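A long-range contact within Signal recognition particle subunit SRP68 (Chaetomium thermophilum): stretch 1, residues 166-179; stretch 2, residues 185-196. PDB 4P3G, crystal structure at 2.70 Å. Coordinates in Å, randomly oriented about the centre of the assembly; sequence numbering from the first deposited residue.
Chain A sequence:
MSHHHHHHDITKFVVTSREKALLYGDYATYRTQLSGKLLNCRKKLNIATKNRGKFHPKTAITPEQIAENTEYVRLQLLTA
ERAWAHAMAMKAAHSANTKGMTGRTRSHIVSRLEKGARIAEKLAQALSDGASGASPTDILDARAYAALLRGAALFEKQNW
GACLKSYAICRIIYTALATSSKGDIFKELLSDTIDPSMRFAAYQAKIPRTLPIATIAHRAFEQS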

# COMPACT_ATOMS: atom_id res chain seq x y z
N SER A 166 3.54 17.30 5.46
CA SER A 166 2.80 18.44 4.91
C SER A 166 1.91 18.05 3.76
O SER A 166 0.73 18.41 3.73
CB SER A 166 3.73 19.54 4.42
OG SER A 166 4.29 20.21 5.52
N TYR A 167 2.46 17.28 2.83
CA TYR A 167 1.72 16.90 1.64
C TYR A 167 0.52 16.02 1.97
O TYR A 167 -0.50 16.06 1.27
CB TYR A 167 2.66 16.19 0.67
CG TYR A 167 3.46 17.09 -0.23
CD1 TYR A 167 2.85 18.12 -0.93
CD2 TYR A 167 4.83 16.94 -0.35
CE1 TYR A 167 3.57 18.95 -1.76
CE2 TYR A 167 5.58 17.77 -1.18
CZ TYR A 167 4.94 18.78 -1.88
OH TYR A 167 5.68 19.61 -2.71
N ALA A 168 0.65 15.22 3.03
CA ALA A 168 -0.46 14.38 3.44
C ALA A 168 -1.61 15.27 3.86
O ALA A 168 -2.75 15.06 3.43
CB ALA A 168 -0.05 13.45 4.56
N ILE A 169 -1.31 16.31 4.66
CA ILE A 169 -2.37 17.21 5.09
C ILE A 169 -3.07 17.81 3.85
O ILE A 169 -4.29 17.72 3.73
CB ILE A 169 -1.88 18.39 5.95
CG1 ILE A 169 -1.14 17.94 7.20
CG2 ILE A 169 -3.02 19.35 6.23
CD1 ILE A 169 -1.93 17.13 8.07
N CYS A 170 -2.32 18.40 2.92
CA CYS A 170 -3.02 19.08 1.83
C CYS A 170 -3.72 18.14 0.85
O CYS A 170 -4.79 18.47 0.31
CB CYS A 170 -2.14 20.08 1.06
SG CYS A 170 -0.96 19.43 -0.08
N ARG A 171 -3.14 16.98 0.63
CA ARG A 171 -3.78 16.02 -0.24
C ARG A 171 -5.14 15.57 0.32
O ARG A 171 -6.13 15.45 -0.42
CB ARG A 171 -2.91 14.79 -0.42
CG ARG A 171 -3.63 13.70 -1.18
CD ARG A 171 -2.67 12.68 -1.60
NE ARG A 171 -3.11 12.00 -2.80
CZ ARG A 171 -3.75 10.84 -2.79
NH1 ARG A 171 -4.04 10.26 -1.64
NH2 ARG A 171 -4.10 10.29 -3.94
N ILE A 172 -5.18 15.35 1.63
CA ILE A 172 -6.41 14.89 2.24
C ILE A 172 -7.49 15.95 2.09
O ILE A 172 -8.58 15.67 1.59
CB ILE A 172 -6.18 14.53 3.72
CG1 ILE A 172 -5.34 13.24 3.79
CG2 ILE A 172 -7.48 14.35 4.41
CD1 ILE A 172 -4.80 12.94 5.16
N ILE A 173 -7.15 17.19 2.44
CA ILE A 173 -8.06 18.31 2.32
C ILE A 173 -8.44 18.56 0.87
O ILE A 173 -9.63 18.71 0.55
CB ILE A 173 -7.44 19.56 2.92
CG1 ILE A 173 -7.18 19.34 4.42
CG2 ILE A 173 -8.33 20.80 2.69
CD1 ILE A 173 -6.72 20.57 5.15
N TYR A 174 -7.46 18.56 -0.03
CA TYR A 174 -7.75 18.81 -1.44
C TYR A 174 -8.62 17.73 -2.08
O TYR A 174 -9.51 18.02 -2.88
CB TYR A 174 -6.49 18.97 -2.24
CG TYR A 174 -5.89 20.34 -2.20
CD1 TYR A 174 -6.68 21.49 -2.30
CD2 TYR A 174 -4.53 20.49 -2.04
CE1 TYR A 174 -6.10 22.73 -2.26
CE2 TYR A 174 -3.95 21.70 -2.00
CZ TYR A 174 -4.73 22.82 -2.12
OH TYR A 174 -4.06 24.02 -2.05
N THR A 175 -8.38 16.49 -1.68
CA THR A 175 -9.19 15.41 -2.21
C THR A 175 -10.63 15.63 -1.85
O THR A 175 -11.53 15.34 -2.64
CB THR A 175 -8.71 14.06 -1.69
OG1 THR A 175 -7.43 13.76 -2.27
CG2 THR A 175 -9.68 13.00 -2.09
N ALA A 176 -10.85 16.19 -0.67
CA ALA A 176 -12.21 16.50 -0.26
C ALA A 176 -12.78 17.67 -1.08
O ALA A 176 -13.88 17.55 -1.62
CB ALA A 176 -12.26 16.80 1.23
N LEU A 177 -11.98 18.74 -1.21
CA LEU A 177 -12.40 19.96 -1.93
C LEU A 177 -12.60 19.70 -3.41
O LEU A 177 -13.42 20.35 -4.07
CB LEU A 177 -11.36 21.08 -1.77
CG LEU A 177 -11.22 21.74 -0.40
CD1 LEU A 177 -10.04 22.68 -0.36
CD2 LEU A 177 -12.48 22.48 -0.04
N ALA A 178 -11.85 18.75 -3.95
CA ALA A 178 -11.96 18.42 -5.34
C ALA A 178 -13.30 17.80 -5.55
O ALA A 178 -14.09 18.25 -6.36
CB ALA A 178 -10.88 17.43 -5.76
N THR A 179 -13.55 16.81 -4.72
CA THR A 179 -14.70 15.93 -4.84
C THR A 179 -16.02 16.70 -4.68
O THR A 179 -17.03 16.36 -5.29
CB THR A 179 -14.54 14.79 -3.83
OG1 THR A 179 -13.37 14.03 -4.15
CG2 THR A 179 -15.73 13.92 -3.84
N ILE A 185 -9.92 21.82 -10.94
CA ILE A 185 -8.72 22.57 -10.64
C ILE A 185 -8.01 21.84 -9.52
O ILE A 185 -6.79 21.71 -9.53
CB ILE A 185 -9.06 24.01 -10.17
CG1 ILE A 185 -9.98 24.69 -11.18
CG2 ILE A 185 -7.81 24.83 -9.92
CD1 ILE A 185 -10.31 26.15 -10.87
N PHE A 186 -8.77 21.30 -8.57
CA PHE A 186 -8.16 20.54 -7.48
C PHE A 186 -7.63 19.18 -7.97
O PHE A 186 -6.57 18.75 -7.52
CB PHE A 186 -9.15 20.35 -6.35
CG PHE A 186 -9.61 21.64 -5.75
CD1 PHE A 186 -8.82 22.33 -4.86
CD2 PHE A 186 -10.86 22.17 -6.09
CE1 PHE A 186 -9.26 23.53 -4.30
CE2 PHE A 186 -11.31 23.37 -5.53
CZ PHE A 186 -10.51 24.05 -4.64
N LYS A 187 -8.35 18.51 -8.88
CA LYS A 187 -7.82 17.26 -9.41
C LYS A 187 -6.52 17.52 -10.17
O LYS A 187 -5.55 16.78 -9.98
CB LYS A 187 -8.82 16.52 -10.32
CG LYS A 187 -10.00 15.94 -9.58
CD LYS A 187 -10.84 15.01 -10.45
CE LYS A 187 -11.98 14.35 -9.63
NZ LYS A 187 -12.85 13.45 -10.46
N GLU A 188 -6.45 18.61 -10.94
CA GLU A 188 -5.22 18.88 -11.67
C GLU A 188 -4.11 19.12 -10.67
O GLU A 188 -3.02 18.61 -10.83
CB GLU A 188 -5.33 20.10 -12.58
CG GLU A 188 -6.35 19.96 -13.69
CD GLU A 188 -6.54 21.25 -14.49
OE1 GLU A 188 -5.99 22.30 -14.08
OE2 GLU A 188 -7.27 21.22 -15.50
N LEU A 189 -4.40 19.88 -9.63
CA LEU A 189 -3.36 20.16 -8.66
C LEU A 189 -2.91 18.87 -7.92
O LEU A 189 -1.71 18.67 -7.72
CB LEU A 189 -3.85 21.20 -7.66
CG LEU A 189 -2.77 21.74 -6.72
CD1 LEU A 189 -1.65 22.43 -7.52
CD2 LEU A 189 -3.35 22.69 -5.69
N LEU A 190 -3.86 17.99 -7.58
CA LEU A 190 -3.54 16.72 -6.94
C LEU A 190 -2.75 15.85 -7.90
O LEU A 190 -1.72 15.25 -7.56
CB LEU A 190 -4.84 15.98 -6.57
CG LEU A 190 -5.70 16.51 -5.40
CD1 LEU A 190 -7.10 15.96 -5.47
CD2 LEU A 190 -5.05 16.17 -4.09
N SER A 191 -3.26 15.80 -9.12
CA SER A 191 -2.72 14.92 -10.15
C SER A 191 -1.31 15.30 -10.63
O SER A 191 -0.50 14.44 -10.94
CB SER A 191 -3.66 14.90 -11.33
OG SER A 191 -3.08 14.07 -12.30
N ASP A 192 -1.06 16.60 -10.76
CA ASP A 192 0.15 17.11 -11.37
C ASP A 192 1.22 17.53 -10.38
O ASP A 192 2.37 17.66 -10.75
CB ASP A 192 -0.19 18.29 -12.27
CG ASP A 192 -1.13 17.91 -13.41
OD1 ASP A 192 -1.21 16.70 -13.75
OD2 ASP A 192 -1.82 18.82 -13.93
N THR A 193 0.87 17.76 -9.12
CA THR A 193 1.85 18.28 -8.18
C THR A 193 1.94 17.47 -6.88
O THR A 193 3.01 17.04 -6.46
CB THR A 193 1.53 19.70 -7.81
OG1 THR A 193 1.53 20.49 -8.99
CG2 THR A 193 2.55 20.23 -6.82
N ILE A 194 0.81 17.30 -6.24
CA ILE A 194 0.81 16.65 -4.95
C ILE A 194 1.15 15.16 -5.07
O ILE A 194 2.08 14.67 -4.42
CB ILE A 194 -0.53 16.84 -4.25
CG1 ILE A 194 -0.81 18.34 -4.16
CG2 ILE A 194 -0.49 16.19 -2.88
CD1 ILE A 194 -2.02 18.67 -3.36
N ASP A 195 0.42 14.45 -5.91
CA ASP A 195 0.67 13.01 -6.04
C ASP A 195 2.11 12.69 -6.49
O ASP A 195 2.79 11.89 -5.83
CB ASP A 195 -0.41 12.36 -6.91
CG ASP A 195 -1.75 12.22 -6.18
OD1 ASP A 195 -1.83 12.67 -5.02
OD2 ASP A 195 -2.73 11.74 -6.77
N PRO A 196 2.60 13.34 -7.56
CA PRO A 196 3.96 13.01 -8.00
C PRO A 196 5.04 13.34 -6.98
O PRO A 196 6.05 12.62 -6.91
CB PRO A 196 4.14 13.86 -9.25
CG PRO A 196 2.76 14.14 -9.72
CD PRO A 196 1.92 14.23 -8.52

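Which polar groups pair across the contact? Only Arg171 and Asp195 do, in a salt bridge. Arg171 NE donates to Asp195 OD1 at 2.6 Å, and Arg171 NH2 adds a weak hydrogen bond to Asp195 OD2 at 3.5 Å. The carboxylate lies at the edge of the guanidinium, near its plane. Both residues are partly exposed, and their CA-to-CB bonds run sideways, yet both side-chain ends come nearer, Arg171 with chi1 to chi3 all t.

What satisfies the backbone and the hydroxyls? Each helix largely serves itself. Arg171 O accepts from both Thr175 N and Thr175 OG1, each at 2.8 Å, so the Thr175 hydroxyl donates within its own helix. In the second helix Leu189 O accepts from Thr193 N at 3.1 Å in the usual way and, in a wider pi-type turn, from Ile194 N at 3.2 Å.

What fills the space between? Apolar side chains interlock between helices whose directions differ by 144°. Tyr174 sits among Phe186, Leu189, Leu190 and Ile194, with Leu189 CD2 over its ring face; in return Leu190 sits among Arg171, Tyr174, Thr175 and Ala178, and buried Ile194 among Tyr167, Cys170, Arg171 and Tyr174.

Where do the helices come closest in register? At Ala178 and Phe186, whose CA atoms are 4.8 Å apart. The small methyl Ala178 CB packs 3.4 Å from Phe186 CB, while Leu177 CB covers the Phe186 ring face.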